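Local coordinates for protein arsenate Reductase (Corynebacterium glutamicum, PDB 3T38) that probably reduces arsenate to arsenite in a thioredoxin-dependent reaction, using a low molecular weight tyrosine phosphatase fold, at residues 35-40 against 147-152. Numbering follows the deposited sequence.
Sequences NRYIFE and TDDVIR. With D1D ((4S,5S)-1,2-dithiane-4,5-diol), chain C.
Tyr37 and Asp149 show how one buried phenol-carboxylate bond can span two helices whose backbones stand well apart: the CA atoms of Tyr37 and Asp149 lie 10.8 Å from each other, yet Tyr37 OH donates a hydrogen bond to Asp149 OD2 at 2.6 Å. The two side chains reach out from opposite directions. Asp149 OD2 sits at the ring edge, near its plane, also 3.2 Å from Tyr37 CE1, and accepts through its anti lone pair; ring and carboxylate planes are turned 37° apart. With Asp149 CG between its backbone N and carbonyl carbon (chi1 36°), the carboxylate also reaches Thr147, whose OG1 donates to Asp149 OD1 at 2.6 Å from the syn side, 17° out of the carboxylate plane. Arg66 of helix 55-73 adds a salt bridge to OD2, which probably favours the charged form of Asp149. In this way helix 31-49, part of the helical N-terminal region, is tied to helix 148-153 of the low molecular weight phosphatase domain with its parallel four-stranded sheet. The bound dithiane-diol lies over one face of the tyrosine, C4 3.4 Å above the ring plane and offset toward the rim, in a pocket completed by Thr33, Arg36, Glu40 and Arg66. Beyond it, Arg36 and Glu40 bond to Asp148 of the second subunit.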
# COMPACT_ATOMS: atom_id res chain seq x y z
N ASN A 35 7.18 -9.22 10.55
CA ASN A 35 5.82 -9.73 10.36
C ASN A 35 4.87 -8.77 9.59
O ASN A 35 4.16 -9.23 8.70
CB ASN A 35 5.26 -10.28 11.68
CG ASN A 35 6.10 -11.49 12.17
OD1 ASN A 35 7.09 -11.87 11.51
ND2 ASN A 35 5.74 -12.07 13.34
N ARG A 36 4.87 -7.46 9.86
CA ARG A 36 4.02 -6.56 9.07
C ARG A 36 4.43 -6.53 7.64
O ARG A 36 3.59 -6.38 6.74
CB ARG A 36 4.08 -5.09 9.57
CG ARG A 36 3.46 -4.93 10.96
CD ARG A 36 1.92 -5.08 10.84
NE ARG A 36 1.49 -6.45 10.97
CZ ARG A 36 0.38 -6.96 10.42
NH1 ARG A 36 -0.40 -6.22 9.65
NH2 ARG A 36 0.08 -8.23 10.62
N TYR A 37 5.73 -6.65 7.40
CA TYR A 37 6.24 -6.61 6.05
C TYR A 37 5.60 -7.63 5.18
O TYR A 37 5.11 -7.33 4.06
CB TYR A 37 7.75 -6.72 5.99
CG TYR A 37 8.33 -5.38 5.72
CD1 TYR A 37 8.65 -4.98 4.41
CD2 TYR A 37 8.58 -4.48 6.75
CE1 TYR A 37 9.18 -3.68 4.15
CE2 TYR A 37 9.12 -3.20 6.49
CZ TYR A 37 9.41 -2.82 5.21
OH TYR A 37 9.92 -1.54 5.00
N ILE A 38 5.54 -8.84 5.67
CA ILE A 38 4.94 -9.86 4.84
C ILE A 38 3.40 -9.78 4.68
O ILE A 38 2.89 -9.96 3.58
CB ILE A 38 5.44 -11.20 5.24
CG1 ILE A 38 4.65 -12.29 4.56
CG2 ILE A 38 5.38 -11.34 6.74
CD1 ILE A 38 4.18 -13.29 5.52
N PHE A 39 2.67 -9.56 5.77
CA PHE A 39 1.22 -9.53 5.66
C PHE A 39 0.73 -8.26 4.94
O PHE A 39 -0.24 -8.34 4.17
CB PHE A 39 0.52 -9.67 6.99
CG PHE A 39 0.57 -11.08 7.57
CD1 PHE A 39 1.60 -11.45 8.44
CD2 PHE A 39 -0.43 -12.00 7.26
CE1 PHE A 39 1.68 -12.73 8.98
CE2 PHE A 39 -0.37 -13.31 7.82
CZ PHE A 39 0.69 -13.68 8.67
N GLU A 40 1.39 -7.12 5.20
CA GLU A 40 1.03 -5.89 4.54
C GLU A 40 1.36 -5.97 3.07
O GLU A 40 0.60 -5.49 2.22
CB GLU A 40 1.66 -4.66 5.21
CG GLU A 40 1.18 -4.46 6.64
CD GLU A 40 -0.36 -4.23 6.77
OE1 GLU A 40 -1.06 -4.03 5.75
OE2 GLU A 40 -0.88 -4.22 7.90
N THR A 147 6.30 2.18 -2.49
CA THR A 147 6.39 2.14 -1.02
C THR A 147 7.61 3.00 -0.63
O THR A 147 8.47 3.29 -1.44
CB THR A 147 6.59 0.72 -0.49
OG1 THR A 147 7.75 0.15 -1.11
CG2 THR A 147 5.31 -0.21 -0.74
N ASP A 148 7.64 3.44 0.60
CA ASP A 148 8.62 4.41 1.04
C ASP A 148 9.98 3.77 1.17
O ASP A 148 10.97 4.39 0.83
CB ASP A 148 8.22 4.96 2.44
CG ASP A 148 9.05 6.15 2.87
OD1 ASP A 148 8.91 7.22 2.22
OD2 ASP A 148 9.79 6.02 3.86
N ASP A 149 10.06 2.52 1.65
CA ASP A 149 11.37 1.91 1.86
C ASP A 149 12.22 1.97 0.57
O ASP A 149 13.39 2.29 0.62
CB ASP A 149 11.27 0.46 2.34
CG ASP A 149 10.11 -0.27 1.71
OD1 ASP A 149 9.75 -0.05 0.49
OD2 ASP A 149 9.46 -1.00 2.47
N VAL A 150 11.61 1.69 -0.59
CA VAL A 150 12.38 1.67 -1.84
C VAL A 150 12.79 3.04 -2.36
O VAL A 150 13.78 3.12 -3.09
CB VAL A 150 11.75 0.78 -2.96
CG1 VAL A 150 11.49 -0.63 -2.36
CG2 VAL A 150 10.46 1.40 -3.50
N ILE A 151 12.06 4.08 -1.97
CA ILE A 151 12.46 5.40 -2.27
C ILE A 151 13.68 5.73 -1.45
O ILE A 151 14.68 6.21 -1.97
CB ILE A 151 11.34 6.44 -2.04
CG1 ILE A 151 10.11 6.16 -2.95
CG2 ILE A 151 11.87 7.86 -2.34
CD1 ILE A 151 8.78 6.91 -2.41
N ARG A 152 13.63 5.44 -0.15
CA ARG A 152 14.76 5.75 0.77
C ARG A 152 16.05 5.05 0.36
O ARG A 152 17.18 5.58 0.54
CB ARG A 152 14.40 5.36 2.18
CG ARG A 152 13.35 6.24 2.85
CD ARG A 152 13.20 5.89 4.33
NE ARG A 152 12.19 6.68 5.03
CZ ARG A 152 12.48 7.61 5.93
NH1 ARG A 152 13.75 7.93 6.22
NH2 ARG A 152 11.50 8.28 6.51
S1 D1D C . 2.95 -0.81 6.50
C1 D1D C . 3.43 -0.86 8.25
C2 D1D C . 4.91 -0.96 8.32
O2 D1D C . 5.24 -1.24 9.63
C3 D1D C . 5.33 -2.26 7.68
O3 D1D C . 6.38 -2.63 8.43
C4 D1D C . 5.82 -2.21 6.25
S4 D1D C . 4.36 -2.05 5.17